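Local atomic coordinates of probable arylamine n-acetyl transferase (Mycobacterium abscessus, PDB entry 4GUZ), a protein that probably transfers an acetyl group from acetyl-coenzyme A to the nitrogen of arylamines, as in other members of the arylamine N-acetyltransferase family. Residues 12-17 with 70-75; 36-41 with 87-92; 55-60 with 216-221; 104-109 with 132-137; 153-158 with 228-233. All coordinates share one frame; numbering follows the deposited sequence.

Contact 1 of 5, residues 12-17 with 70-75; sequences ELQLDE and LLRSPR
Glu17 and Arg72 meet in a salt bridge, with Glu17 OE1 standing 2.6 Å from Arg72 NH1. The N-H...O angle of 120° makes the hydrogen-bond component weak in spite of the short distance, so the attraction probably rests more on charge than on direction. The carboxylate and guanidinium planes are nearly coplanar, 29° apart, and OE1 arrives at the guanidinium edge. Glu17 OE2 lies beside the aliphatic part of the arginine, 3.1 Å from Arg72 CG, and stays 4.0 Å from Arg72 NE; the bridge is thus made by OE1 with NH1 and is not a two-nitrogen fork. Glu17 starts with CG anti to the backbone N (chi1 -163°) and stays extended beyond CG, which carries the carboxylate straight across to the other segment. Arg72 runs at about a right angle to it and bends at chi3. The pair joins the first turn of helix 15-21, whose N-cap position is held by Gln14, to the C-terminal part of helix 63-72 within the helical N-terminal portion of the arylamine N-acetyltransferase fold. Leu71 adds its CB, 4.2 Å from Glu17 OE2, while its side chain packs on Tyr18 and Phe21 of the same first helix. Gln14 CG touches the guanidinium edge, 3.9 Å from Arg72 NH1, and the amide plane of Gln14 is turned well away from that of the guanidinium.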
# COMPACT_ATOMS: atom_id res chain seq x y z
N GLU A 12 8.98 -18.61 4.93
CA GLU A 12 9.85 -17.73 5.73
C GLU A 12 9.04 -16.76 6.60
O GLU A 12 9.61 -16.07 7.46
CB GLU A 12 10.82 -16.95 4.84
CG GLU A 12 11.91 -17.81 4.22
CD GLU A 12 13.09 -17.03 3.69
OE1 GLU A 12 14.23 -17.35 4.08
OE2 GLU A 12 12.87 -16.08 2.90
N LEU A 13 7.72 -16.69 6.38
CA LEU A 13 6.86 -15.81 7.15
C LEU A 13 6.55 -16.41 8.52
O LEU A 13 6.30 -17.61 8.64
CB LEU A 13 5.54 -15.56 6.38
CG LEU A 13 4.45 -14.75 7.11
CD1 LEU A 13 4.67 -13.26 6.95
CD2 LEU A 13 3.08 -15.14 6.63
N GLN A 14 6.52 -15.54 9.54
CA GLN A 14 6.09 -15.89 10.90
C GLN A 14 4.58 -15.71 10.89
O GLN A 14 4.08 -14.64 11.23
CB GLN A 14 6.82 -15.01 11.95
CG GLN A 14 8.31 -15.30 12.12
CD GLN A 14 8.62 -16.73 12.49
OE1 GLN A 14 8.07 -17.29 13.44
NE2 GLN A 14 9.50 -17.35 11.72
N LEU A 15 3.85 -16.73 10.40
CA LEU A 15 2.40 -16.73 10.19
C LEU A 15 1.59 -16.31 11.42
O LEU A 15 0.76 -15.41 11.27
CB LEU A 15 1.89 -18.09 9.67
CG LEU A 15 0.40 -18.18 9.30
CD1 LEU A 15 0.08 -17.35 8.05
CD2 LEU A 15 -0.01 -19.63 9.07
N ASP A 16 1.80 -16.93 12.62
CA ASP A 16 1.03 -16.61 13.83
C ASP A 16 1.29 -15.19 14.30
O ASP A 16 0.37 -14.51 14.75
CB ASP A 16 1.35 -17.58 14.99
CG ASP A 16 0.93 -19.02 14.76
OD1 ASP A 16 -0.10 -19.24 14.07
OD2 ASP A 16 1.60 -19.93 15.31
N GLU A 17 2.55 -14.74 14.21
CA GLU A 17 2.98 -13.40 14.60
C GLU A 17 2.31 -12.33 13.73
O GLU A 17 1.85 -11.31 14.25
CB GLU A 17 4.50 -13.31 14.49
CG GLU A 17 5.08 -12.13 15.25
CD GLU A 17 6.54 -11.85 15.00
OE1 GLU A 17 7.27 -12.74 14.49
OE2 GLU A 17 6.97 -10.73 15.34
N LEU A 70 8.38 -4.44 9.81
CA LEU A 70 6.94 -4.14 9.90
C LEU A 70 6.21 -4.70 11.13
O LEU A 70 5.21 -4.11 11.54
CB LEU A 70 6.18 -4.60 8.62
CG LEU A 70 6.64 -3.93 7.32
CD1 LEU A 70 5.65 -4.15 6.19
CD2 LEU A 70 6.82 -2.47 7.49
N LEU A 71 6.67 -5.82 11.70
CA LEU A 71 5.95 -6.41 12.82
C LEU A 71 6.71 -6.29 14.17
O LEU A 71 6.09 -6.52 15.22
CB LEU A 71 5.67 -7.91 12.56
CG LEU A 71 5.06 -8.39 11.23
CD1 LEU A 71 4.99 -9.92 11.20
CD2 LEU A 71 3.65 -7.84 11.03
N ARG A 72 8.02 -6.01 14.15
CA ARG A 72 8.83 -6.01 15.37
C ARG A 72 9.57 -4.69 15.68
O ARG A 72 10.35 -4.62 16.62
CB ARG A 72 9.82 -7.18 15.32
CG ARG A 72 9.10 -8.52 15.16
CD ARG A 72 9.97 -9.73 15.42
NE ARG A 72 10.82 -10.06 14.29
CZ ARG A 72 10.63 -11.10 13.49
NH1 ARG A 72 9.60 -11.91 13.67
NH2 ARG A 72 11.48 -11.34 12.50
N SER A 73 9.26 -3.62 14.93
CA SER A 73 9.82 -2.31 15.18
C SER A 73 8.74 -1.24 14.90
O SER A 73 7.82 -1.53 14.12
CB SER A 73 11.09 -2.07 14.36
OG SER A 73 10.81 -1.79 13.00
N PRO A 74 8.82 -0.03 15.51
CA PRO A 74 7.80 1.01 15.23
C PRO A 74 8.02 1.64 13.85
O PRO A 74 8.39 2.81 13.72
CB PRO A 74 8.01 2.01 16.38
CG PRO A 74 9.46 1.88 16.73
CD PRO A 74 9.83 0.45 16.50
N ARG A 75 7.83 0.83 12.80
CA ARG A 75 8.06 1.22 11.41
C ARG A 75 7.00 0.71 10.46
O ARG A 75 6.31 -0.28 10.73
CB ARG A 75 9.43 0.68 10.93
CG ARG A 75 10.66 1.23 11.67
CD ARG A 75 10.91 2.75 11.46
NE ARG A 75 10.91 3.15 10.05
CZ ARG A 75 11.95 3.04 9.23
NH1 ARG A 75 13.11 2.58 9.68
NH2 ARG A 75 11.85 3.42 7.97

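Contact 2 of 5, residues 36-41 with 87-92; sequences RRLQRG and GAVLQR
Leu38 reaches from helix 32-45 toward Val89 and Leu90 of helix 79-92, and its two methyl groups make the whole contact. Its CB points at the opposite helix, and CG lies anti to the carbonyl carbon (chi1 -75°), which directs the branch at helix 79-92. Neither CB nor CG comes within 4.5 Å of the other segment; the touching is left to the ends of the fork. CD2 meets Val89 CG1 at 4.1 Å, the two side chains approaching tip to tip. The other prong, CD1, turns to Leu90 and lies 4.4 Å from its CD2, a looser approach. Val89 offers CG1, the methyl anti to its own backbone N (chi1 -174°), while Leu90, whose CB does not point straight at the other helix, reaches it through CD2. The closest CA atoms, those of Leu38 and Val89, are 8.8 Å apart, only the side-chain ends touch, and the 94 Å² buried is wholly apolar. All three residues are buried. Helix 15-21 fills in beside the pair, with Leu19 against Leu38 and Tyr18 against Val89, while Leu90 also packs on Phe97 of strand 96-104, joining the helices to the larger sheet.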
# COMPACT_ATOMS: atom_id res chain seq x y z
N ARG A 36 -11.30 -11.10 3.40
CA ARG A 36 -11.86 -9.84 3.88
C ARG A 36 -11.24 -9.46 5.21
O ARG A 36 -10.83 -8.31 5.39
CB ARG A 36 -13.40 -9.90 4.00
CG ARG A 36 -14.08 -9.66 2.66
CD ARG A 36 -15.58 -9.92 2.67
NE ARG A 36 -16.08 -9.94 1.30
CZ ARG A 36 -17.28 -9.52 0.91
NH1 ARG A 36 -18.15 -9.05 1.81
NH2 ARG A 36 -17.63 -9.56 -0.37
N ARG A 37 -11.15 -10.42 6.14
CA ARG A 37 -10.57 -10.15 7.47
C ARG A 37 -9.07 -9.88 7.37
O ARG A 37 -8.57 -9.04 8.12
CB ARG A 37 -10.86 -11.30 8.44
CG ARG A 37 -12.36 -11.45 8.76
CD ARG A 37 -12.67 -12.18 10.06
NE ARG A 37 -11.94 -13.44 10.26
CZ ARG A 37 -12.16 -14.58 9.60
NH1 ARG A 37 -13.09 -14.64 8.65
NH2 ARG A 37 -11.44 -15.66 9.87
N LEU A 38 -8.37 -10.54 6.43
CA LEU A 38 -6.92 -10.38 6.21
C LEU A 38 -6.62 -8.98 5.69
O LEU A 38 -5.78 -8.29 6.25
CB LEU A 38 -6.37 -11.41 5.22
CG LEU A 38 -6.19 -12.84 5.69
CD1 LEU A 38 -5.79 -13.72 4.55
CD2 LEU A 38 -5.13 -12.95 6.78
N GLN A 39 -7.33 -8.55 4.65
CA GLN A 39 -7.11 -7.23 4.09
C GLN A 39 -7.47 -6.12 5.09
O GLN A 39 -6.67 -5.19 5.26
CB GLN A 39 -7.89 -7.05 2.78
CG GLN A 39 -7.64 -5.67 2.18
CD GLN A 39 -7.82 -5.56 0.69
OE1 GLN A 39 -7.87 -6.55 -0.03
NE2 GLN A 39 -7.71 -4.34 0.19
N ARG A 40 -8.63 -6.19 5.76
CA ARG A 40 -9.02 -5.16 6.72
C ARG A 40 -7.96 -5.00 7.82
O ARG A 40 -7.55 -3.88 8.09
CB ARG A 40 -10.41 -5.43 7.32
CG ARG A 40 -10.99 -4.21 8.02
CD ARG A 40 -12.37 -4.46 8.58
NE ARG A 40 -12.81 -3.41 9.51
CZ ARG A 40 -13.68 -2.45 9.23
NH1 ARG A 40 -14.21 -2.37 8.01
NH2 ARG A 40 -14.05 -1.58 10.16
N GLY A 41 -7.53 -6.11 8.41
CA GLY A 41 -6.52 -6.10 9.47
C GLY A 41 -5.17 -5.58 8.99
O GLY A 41 -4.52 -4.82 9.72
N GLY A 87 1.52 -11.15 0.07
CA GLY A 87 1.76 -12.24 -0.87
C GLY A 87 2.21 -13.49 -0.15
O GLY A 87 1.73 -14.59 -0.44
N ALA A 88 3.10 -13.31 0.84
CA ALA A 88 3.60 -14.41 1.67
C ALA A 88 2.48 -15.02 2.48
O ALA A 88 2.42 -16.25 2.58
CB ALA A 88 4.71 -13.93 2.59
N VAL A 89 1.58 -14.19 3.04
CA VAL A 89 0.42 -14.66 3.83
C VAL A 89 -0.53 -15.44 2.93
O VAL A 89 -0.93 -16.54 3.31
CB VAL A 89 -0.33 -13.53 4.59
CG1 VAL A 89 -1.43 -14.10 5.49
CG2 VAL A 89 0.62 -12.68 5.42
N LEU A 90 -0.89 -14.89 1.74
CA LEU A 90 -1.82 -15.54 0.81
C LEU A 90 -1.31 -16.94 0.42
O LEU A 90 -2.10 -17.89 0.38
CB LEU A 90 -2.06 -14.67 -0.44
CG LEU A 90 -2.81 -13.34 -0.24
CD1 LEU A 90 -2.95 -12.58 -1.55
CD2 LEU A 90 -4.17 -13.55 0.44
N GLN A 91 0.01 -17.05 0.21
CA GLN A 91 0.70 -18.29 -0.14
C GLN A 91 0.60 -19.32 0.98
O GLN A 91 0.29 -20.49 0.71
CB GLN A 91 2.18 -17.98 -0.46
CG GLN A 91 3.06 -19.19 -0.82
CD GLN A 91 2.65 -19.87 -2.10
OE1 GLN A 91 2.23 -21.03 -2.09
NE2 GLN A 91 2.76 -19.17 -3.22
N ARG A 92 0.84 -18.91 2.25
CA ARG A 92 0.79 -19.81 3.40
C ARG A 92 -0.60 -20.32 3.69
O ARG A 92 -0.75 -21.43 4.18
CB ARG A 92 1.31 -19.12 4.67
CG ARG A 92 2.79 -19.29 4.86
CD ARG A 92 3.22 -20.72 5.20
NE ARG A 92 3.09 -21.01 6.63
CZ ARG A 92 3.91 -20.56 7.57
NH1 ARG A 92 4.91 -19.75 7.25
NH2 ARG A 92 3.71 -20.88 8.84

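Contact 3 of 5, residues 55-60 with 216-221; sequences LHKHVA and FSTRAF
Two bends in the side chain of Lys57, at chi2 (-83°) and chi4 (-59°), curl its ammonium group round to the carbonyl of Ser217. Lys57 is the first residue to leave helical angles after helix 51-56, with a positive phi, and its CB does not itself point at the other segment. The resulting hydrogen bond runs from Lys57 NZ to Ser217 O at 2.8 Å. Its C=O...N angle is 152°, and the donor is tilted somewhat from the carbonyl plane. The methylene beside the nitrogen follows the same oxygen, Lys57 CE lying 3.2 Å from Ser217 O. CE also touches Thr218, whose CG2 is 4.2 Å away in an ordinary van der Waals contact. NZ has a second acceptor in Ala53 O, on helix 51-56, so the ammonium group bridges the helix before it and the loop. Ser217 OG bonds to Ser211 O, with Ser214 O also close, and takes no part in the bond to lysine. Nearby, the side chain of Asn50 binds Phe216 O, Arg219 O and Phe221 N, fastening the loop along its length. A lysine following helix 51-56 thus holds, through a backbone carbonyl, the irregular connection between helix 198-210 and strand 221-226, which leads into that strand of the five-stranded antiparallel sheet.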
# COMPACT_ATOMS: atom_id res chain seq x y z
N LEU A 55 15.94 8.26 3.41
CA LEU A 55 17.20 8.23 4.16
C LEU A 55 18.33 7.44 3.48
O LEU A 55 19.49 7.77 3.70
CB LEU A 55 16.99 7.64 5.58
CG LEU A 55 16.04 8.39 6.55
CD1 LEU A 55 15.54 7.46 7.65
CD2 LEU A 55 16.71 9.58 7.18
N HIS A 56 18.01 6.36 2.72
CA HIS A 56 19.04 5.49 2.16
C HIS A 56 18.91 5.16 0.65
O HIS A 56 19.82 4.50 0.13
CB HIS A 56 19.10 4.17 2.96
CG HIS A 56 19.21 4.35 4.44
ND1 HIS A 56 20.26 5.04 5.02
CD2 HIS A 56 18.37 3.93 5.42
CE1 HIS A 56 20.03 5.04 6.32
NE2 HIS A 56 18.90 4.37 6.62
N LYS A 57 17.84 5.62 -0.05
CA LYS A 57 17.61 5.35 -1.49
C LYS A 57 17.59 3.82 -1.76
O LYS A 57 17.90 3.37 -2.87
CB LYS A 57 18.67 6.06 -2.38
CG LYS A 57 18.78 7.57 -2.17
CD LYS A 57 17.74 8.37 -2.97
CE LYS A 57 17.48 9.73 -2.35
NZ LYS A 57 17.00 9.61 -0.95
N HIS A 58 17.19 3.03 -0.73
CA HIS A 58 17.17 1.57 -0.74
C HIS A 58 16.12 1.02 0.24
O HIS A 58 15.99 1.49 1.37
CB HIS A 58 18.57 1.03 -0.36
CG HIS A 58 18.65 -0.46 -0.23
ND1 HIS A 58 18.60 -1.08 1.01
CD2 HIS A 58 18.76 -1.41 -1.19
CE1 HIS A 58 18.68 -2.38 0.77
NE2 HIS A 58 18.78 -2.63 -0.54
N VAL A 59 15.42 -0.04 -0.20
CA VAL A 59 14.39 -0.72 0.59
C VAL A 59 14.56 -2.25 0.43
O VAL A 59 14.50 -2.73 -0.70
CB VAL A 59 12.95 -0.26 0.18
CG1 VAL A 59 11.88 -1.13 0.83
CG2 VAL A 59 12.71 1.22 0.51
N ALA A 60 14.74 -2.98 1.54
CA ALA A 60 14.85 -4.45 1.51
C ALA A 60 13.47 -5.07 1.31
O ALA A 60 12.53 -4.69 2.02
CB ALA A 60 15.46 -4.96 2.81
N PHE A 216 8.70 9.38 -4.34
CA PHE A 216 8.94 8.72 -3.05
C PHE A 216 10.44 8.55 -2.71
O PHE A 216 10.76 8.12 -1.60
CB PHE A 216 8.22 7.34 -3.01
CG PHE A 216 6.71 7.36 -3.09
CD1 PHE A 216 5.97 8.41 -2.55
CD2 PHE A 216 6.01 6.29 -3.65
CE1 PHE A 216 4.57 8.42 -2.61
CE2 PHE A 216 4.61 6.29 -3.70
CZ PHE A 216 3.90 7.36 -3.18
N SER A 217 11.36 8.91 -3.64
CA SER A 217 12.79 8.74 -3.37
C SER A 217 13.40 9.82 -2.48
O SER A 217 14.32 9.53 -1.72
CB SER A 217 13.58 8.68 -4.68
OG SER A 217 13.54 9.90 -5.40
N THR A 218 12.92 11.08 -2.59
CA THR A 218 13.56 12.18 -1.86
C THR A 218 12.75 12.78 -0.70
O THR A 218 13.38 13.32 0.21
CB THR A 218 13.95 13.30 -2.84
OG1 THR A 218 12.85 13.61 -3.70
CG2 THR A 218 15.19 12.93 -3.67
N ARG A 219 11.41 12.73 -0.72
CA ARG A 219 10.65 13.39 0.35
C ARG A 219 9.71 12.45 1.09
O ARG A 219 9.08 11.61 0.47
CB ARG A 219 9.88 14.57 -0.23
CG ARG A 219 10.81 15.71 -0.70
CD ARG A 219 10.18 16.58 -1.76
NE ARG A 219 8.87 17.10 -1.35
CZ ARG A 219 8.68 18.26 -0.74
NH1 ARG A 219 9.70 19.04 -0.44
NH2 ARG A 219 7.45 18.65 -0.43
N ALA A 220 9.63 12.61 2.43
CA ALA A 220 8.82 11.80 3.34
C ALA A 220 7.35 11.76 2.93
O ALA A 220 6.77 12.78 2.58
CB ALA A 220 8.95 12.32 4.76
N PHE A 221 6.78 10.54 2.89
CA PHE A 221 5.37 10.31 2.59
C PHE A 221 4.92 9.22 3.53
O PHE A 221 5.46 8.12 3.48
CB PHE A 221 5.12 9.96 1.12
CG PHE A 221 3.73 10.35 0.63
CD1 PHE A 221 3.41 11.67 0.37
CD2 PHE A 221 2.75 9.38 0.42
CE1 PHE A 221 2.13 12.03 -0.07
CE2 PHE A 221 1.49 9.73 -0.08
CZ PHE A 221 1.18 11.05 -0.32

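Contact 4 of 5, residues 104-109 with 132-137; sequences VQMGAT and VGFGTS
Apolar contact comes first: Val104, at the end of strand 96-104, sets its CG1 4.1 Å from Phe134 CE1. Val104 directs CB at the ring, and the methyl that touches is the one anti to the backbone N. Phe134 likewise extends toward the turn, its CG anti to the backbone N (chi1 -174°), which brings the far end of the ring up to both partners, CE1 to the valine and CZ to the methionine. The second kind is a Met-aromatic contact. Met106 SD lies 4.0 Å from Phe134 CZ and 5.4 Å from the ring centroid, and at 89° from the ring normal the sulfur is in plane, at the edge. Bends at chi2 and chi3 fold the methionine chain so that SD faces the phenyl. Met106 and Gly107 are the central pair of a type I' turn from Gln105 to Ala108, within the loop that links strands 96-104 and 116-123 of the large antiparallel sheet. Hydrogen bonds hold the two loops separately. Gln105 NE2 donates to Ala108 O at 2.9 Å, from above the carbonyl plane, and Phe134 N donates to Ser137 OG at 2.8 Å, fixing the base of the phenylalanine. Phe134 also packs edge-to-face with His116, and Val104 touches residues of the probable Cys-His-Asp triad of this family, Cys79, His116 and Asp131, which puts the contact beside the likely active site.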
# COMPACT_ATOMS: atom_id res chain seq x y z
N VAL A 104 0.13 4.69 -11.06
CA VAL A 104 -0.50 5.68 -10.18
C VAL A 104 -0.61 6.99 -10.93
O VAL A 104 0.39 7.66 -11.19
CB VAL A 104 0.18 5.83 -8.80
CG1 VAL A 104 -0.59 6.82 -7.92
CG2 VAL A 104 0.29 4.49 -8.08
N GLN A 105 -1.83 7.37 -11.23
CA GLN A 105 -2.16 8.55 -12.03
C GLN A 105 -2.55 9.77 -11.22
O GLN A 105 -2.18 10.89 -11.60
CB GLN A 105 -3.31 8.22 -13.00
CG GLN A 105 -2.95 7.22 -14.12
CD GLN A 105 -1.80 7.66 -15.03
OE1 GLN A 105 -0.90 6.88 -15.34
NE2 GLN A 105 -1.80 8.89 -15.49
N MET A 106 -3.36 9.57 -10.16
CA MET A 106 -3.91 10.65 -9.31
C MET A 106 -4.49 11.79 -10.16
O MET A 106 -4.16 12.96 -9.93
CB MET A 106 -2.86 11.19 -8.32
CG MET A 106 -2.34 10.15 -7.33
SD MET A 106 -3.63 9.23 -6.41
CE MET A 106 -4.18 10.49 -5.25
N GLY A 107 -5.31 11.42 -11.16
CA GLY A 107 -5.98 12.36 -12.06
C GLY A 107 -5.27 12.76 -13.34
O GLY A 107 -5.92 13.27 -14.26
N ALA A 108 -3.95 12.55 -13.42
CA ALA A 108 -3.19 12.94 -14.62
C ALA A 108 -3.56 12.07 -15.84
O ALA A 108 -3.87 10.88 -15.70
CB ALA A 108 -1.69 12.86 -14.35
N THR A 109 -3.54 12.68 -17.04
CA THR A 109 -3.81 11.98 -18.32
C THR A 109 -2.51 11.45 -18.93
O THR A 109 -2.55 10.46 -19.69
CB THR A 109 -4.55 12.89 -19.29
OG1 THR A 109 -3.78 14.08 -19.48
CG2 THR A 109 -5.96 13.22 -18.81
N VAL A 132 -3.59 -3.66 -1.07
CA VAL A 132 -3.28 -3.59 0.37
C VAL A 132 -2.18 -2.58 0.76
O VAL A 132 -2.06 -2.27 1.94
CB VAL A 132 -2.93 -4.99 0.95
CG1 VAL A 132 -4.08 -5.99 0.76
CG2 VAL A 132 -1.61 -5.53 0.39
N GLY A 133 -1.38 -2.15 -0.20
CA GLY A 133 -0.23 -1.29 0.08
C GLY A 133 -0.22 0.09 -0.53
O GLY A 133 0.86 0.62 -0.77
N PHE A 134 -1.39 0.72 -0.70
CA PHE A 134 -1.47 2.06 -1.28
C PHE A 134 -1.35 3.17 -0.21
O PHE A 134 -1.04 4.31 -0.55
CB PHE A 134 -2.77 2.21 -2.09
CG PHE A 134 -2.92 3.50 -2.87
CD1 PHE A 134 -2.29 3.68 -4.09
CD2 PHE A 134 -3.70 4.55 -2.37
CE1 PHE A 134 -2.43 4.87 -4.81
CE2 PHE A 134 -3.83 5.75 -3.08
CZ PHE A 134 -3.20 5.90 -4.30
N GLY A 135 -1.52 2.84 1.07
CA GLY A 135 -1.47 3.84 2.14
C GLY A 135 -2.91 4.15 2.49
O GLY A 135 -3.42 3.61 3.47
N THR A 136 -3.62 4.89 1.59
CA THR A 136 -5.07 5.15 1.77
C THR A 136 -5.80 4.06 1.01
O THR A 136 -6.69 4.31 0.19
CB THR A 136 -5.45 6.57 1.34
OG1 THR A 136 -4.95 6.81 0.01
CG2 THR A 136 -4.94 7.64 2.31
N SER A 137 -5.42 2.84 1.32
CA SER A 137 -5.88 1.64 0.68
C SER A 137 -7.33 1.28 0.96
O SER A 137 -7.84 1.52 2.06
CB SER A 137 -5.02 0.47 1.17
OG SER A 137 -3.97 0.20 0.26

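Contact 5 of 5, residues 153-158 with 228-233; sequences ESWTYR and DHAYIL
Asp228 OD1 is gripped by two groups: Ser154 OG donates to it at 2.6 Å, and Gln242 NE2 supplies a second hydrogen bond. The serine meets the oxygen on its anti side, 34° out of the carboxylate plane. Asp228 directs its CB away from the other segment overall, and CG, anti to the backbone N (chi1 -166°), brings the carboxylate back to the serine. The bond joins the start of strand 155-162, in the eight-stranded antiparallel sheet, to Asp228, next to strand 229-234 of the five-stranded one, so it bridges two separate sheets of the fold. Further in, Trp155 packs its six-membered ring against the second strand. CZ2 and CH2 each lie 3.7 Å from Ala230 CB, while the edge of the indole, again through CZ2, comes 3.7 Å from His229 O. The indole NE1, next round the ring from CZ2 past CE2, is held by Ser226 O, and Ile225 and Ile241 add apolar contacts around the ring.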
# COMPACT_ATOMS: atom_id res chain seq x y z
N GLU A 153 -16.60 1.53 3.86
CA GLU A 153 -16.80 2.30 5.09
C GLU A 153 -17.22 3.74 4.69
O GLU A 153 -18.18 3.86 3.92
CB GLU A 153 -15.57 2.21 6.01
CG GLU A 153 -15.38 0.82 6.62
CD GLU A 153 -16.49 0.37 7.55
OE1 GLU A 153 -17.32 1.20 7.99
OE2 GLU A 153 -16.57 -0.85 7.80
N SER A 154 -16.50 4.80 5.11
CA SER A 154 -16.86 6.17 4.72
C SER A 154 -16.26 6.58 3.37
O SER A 154 -16.57 7.67 2.86
CB SER A 154 -16.45 7.18 5.78
OG SER A 154 -17.13 6.92 7.00
N TRP A 155 -15.43 5.71 2.79
CA TRP A 155 -14.76 5.93 1.51
C TRP A 155 -15.60 5.35 0.42
O TRP A 155 -16.38 4.42 0.67
CB TRP A 155 -13.35 5.30 1.51
CG TRP A 155 -12.53 5.73 2.69
CD1 TRP A 155 -12.41 5.06 3.88
CD2 TRP A 155 -11.87 6.99 2.85
NE1 TRP A 155 -11.68 5.83 4.76
CE2 TRP A 155 -11.32 7.01 4.15
CE3 TRP A 155 -11.60 8.07 1.99
CZ2 TRP A 155 -10.53 8.07 4.62
CZ3 TRP A 155 -10.85 9.14 2.46
CH2 TRP A 155 -10.32 9.13 3.76
N THR A 156 -15.44 5.87 -0.80
CA THR A 156 -16.16 5.38 -1.98
C THR A 156 -15.19 5.27 -3.13
O THR A 156 -14.39 6.19 -3.37
CB THR A 156 -17.37 6.27 -2.32
OG1 THR A 156 -18.05 6.63 -1.13
CG2 THR A 156 -18.36 5.59 -3.27
N TYR A 157 -15.26 4.14 -3.85
CA TYR A 157 -14.40 3.87 -4.99
C TYR A 157 -15.23 3.57 -6.23
O TYR A 157 -16.39 3.15 -6.13
CB TYR A 157 -13.47 2.67 -4.69
CG TYR A 157 -12.55 2.95 -3.52
CD1 TYR A 157 -11.49 3.85 -3.63
CD2 TYR A 157 -12.74 2.33 -2.29
CE1 TYR A 157 -10.69 4.16 -2.54
CE2 TYR A 157 -11.95 2.63 -1.18
CZ TYR A 157 -10.93 3.56 -1.31
OH TYR A 157 -10.12 3.87 -0.24
N ARG A 158 -14.62 3.79 -7.39
CA ARG A 158 -15.23 3.43 -8.66
C ARG A 158 -14.24 2.59 -9.43
O ARG A 158 -13.07 2.95 -9.52
CB ARG A 158 -15.65 4.64 -9.49
CG ARG A 158 -16.51 4.21 -10.69
CD ARG A 158 -16.44 5.15 -11.84
NE ARG A 158 -17.43 4.81 -12.86
CZ ARG A 158 -17.71 5.58 -13.91
NH1 ARG A 158 -17.08 6.73 -14.08
NH2 ARG A 158 -18.63 5.20 -14.79
N ASP A 228 -13.35 5.88 9.10
CA ASP A 228 -13.95 7.20 8.97
C ASP A 228 -12.92 8.33 9.13
O ASP A 228 -13.27 9.47 9.51
CB ASP A 228 -15.10 7.34 10.00
CG ASP A 228 -16.03 8.53 9.79
OD1 ASP A 228 -16.41 8.79 8.63
OD2 ASP A 228 -16.37 9.22 10.79
N HIS A 229 -11.65 8.06 8.74
CA HIS A 229 -10.59 9.05 8.85
C HIS A 229 -9.33 8.62 8.16
O HIS A 229 -9.11 7.43 7.98
CB HIS A 229 -10.26 9.29 10.34
CG HIS A 229 -9.85 10.69 10.65
ND1 HIS A 229 -10.77 11.73 10.66
CD2 HIS A 229 -8.62 11.19 10.95
CE1 HIS A 229 -10.08 12.82 10.96
NE2 HIS A 229 -8.78 12.54 11.14
N ALA A 230 -8.45 9.60 7.84
CA ALA A 230 -7.13 9.34 7.28
C ALA A 230 -6.17 10.47 7.60
O ALA A 230 -6.60 11.60 7.83
CB ALA A 230 -7.20 9.16 5.77
N TYR A 231 -4.88 10.15 7.63
CA TYR A 231 -3.77 11.10 7.77
C TYR A 231 -2.74 10.81 6.73
O TYR A 231 -2.41 9.64 6.48
CB TYR A 231 -3.06 11.01 9.13
CG TYR A 231 -3.87 11.44 10.32
CD1 TYR A 231 -3.94 12.77 10.70
CD2 TYR A 231 -4.48 10.49 11.14
CE1 TYR A 231 -4.65 13.17 11.84
CE2 TYR A 231 -5.19 10.88 12.28
CZ TYR A 231 -5.27 12.21 12.62
OH TYR A 231 -5.97 12.57 13.75
N ILE A 232 -2.17 11.86 6.18
CA ILE A 232 -1.09 11.80 5.22
C ILE A 232 -0.09 12.88 5.59
O ILE A 232 -0.46 14.05 5.61
CB ILE A 232 -1.52 11.97 3.73
CG1 ILE A 232 -2.51 10.88 3.23
CG2 ILE A 232 -0.27 12.02 2.82
CD1 ILE A 232 -3.13 11.11 1.75
N LEU A 233 1.16 12.49 5.84
CA LEU A 233 2.24 13.45 6.02
C LEU A 233 2.94 13.58 4.66
O LEU A 233 3.50 12.61 4.14
CB LEU A 233 3.21 13.02 7.14
CG LEU A 233 4.43 13.91 7.34
CD1 LEU A 233 4.03 15.29 7.91
CD2 LEU A 233 5.45 13.25 8.23

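Overall arrangement
From the N terminus, contact 1 opens first and contact 2 crosses it: the segments alternate as 12-17, 36-41, 70-75 and 87-92, interlocking the N-terminal helices, with Arg92 NH1 probably hydrogen-bonded to Leu13 O. Segment 55-60 starts contact 3 inside both loops, yet it closes only at 216-221, so it crosses contacts 1 and 2 as well. Contact 4 nests within that long loop. Contact 5 opens inside it too but closes at 228-233, beyond it, and so crosses contact 3. Contacts 2 and 5 meet through the Arg40-Glu153 salt bridge, and Ile232 packs on both Thr136 and Phe221. Together they tie the helices to both antiparallel sheets.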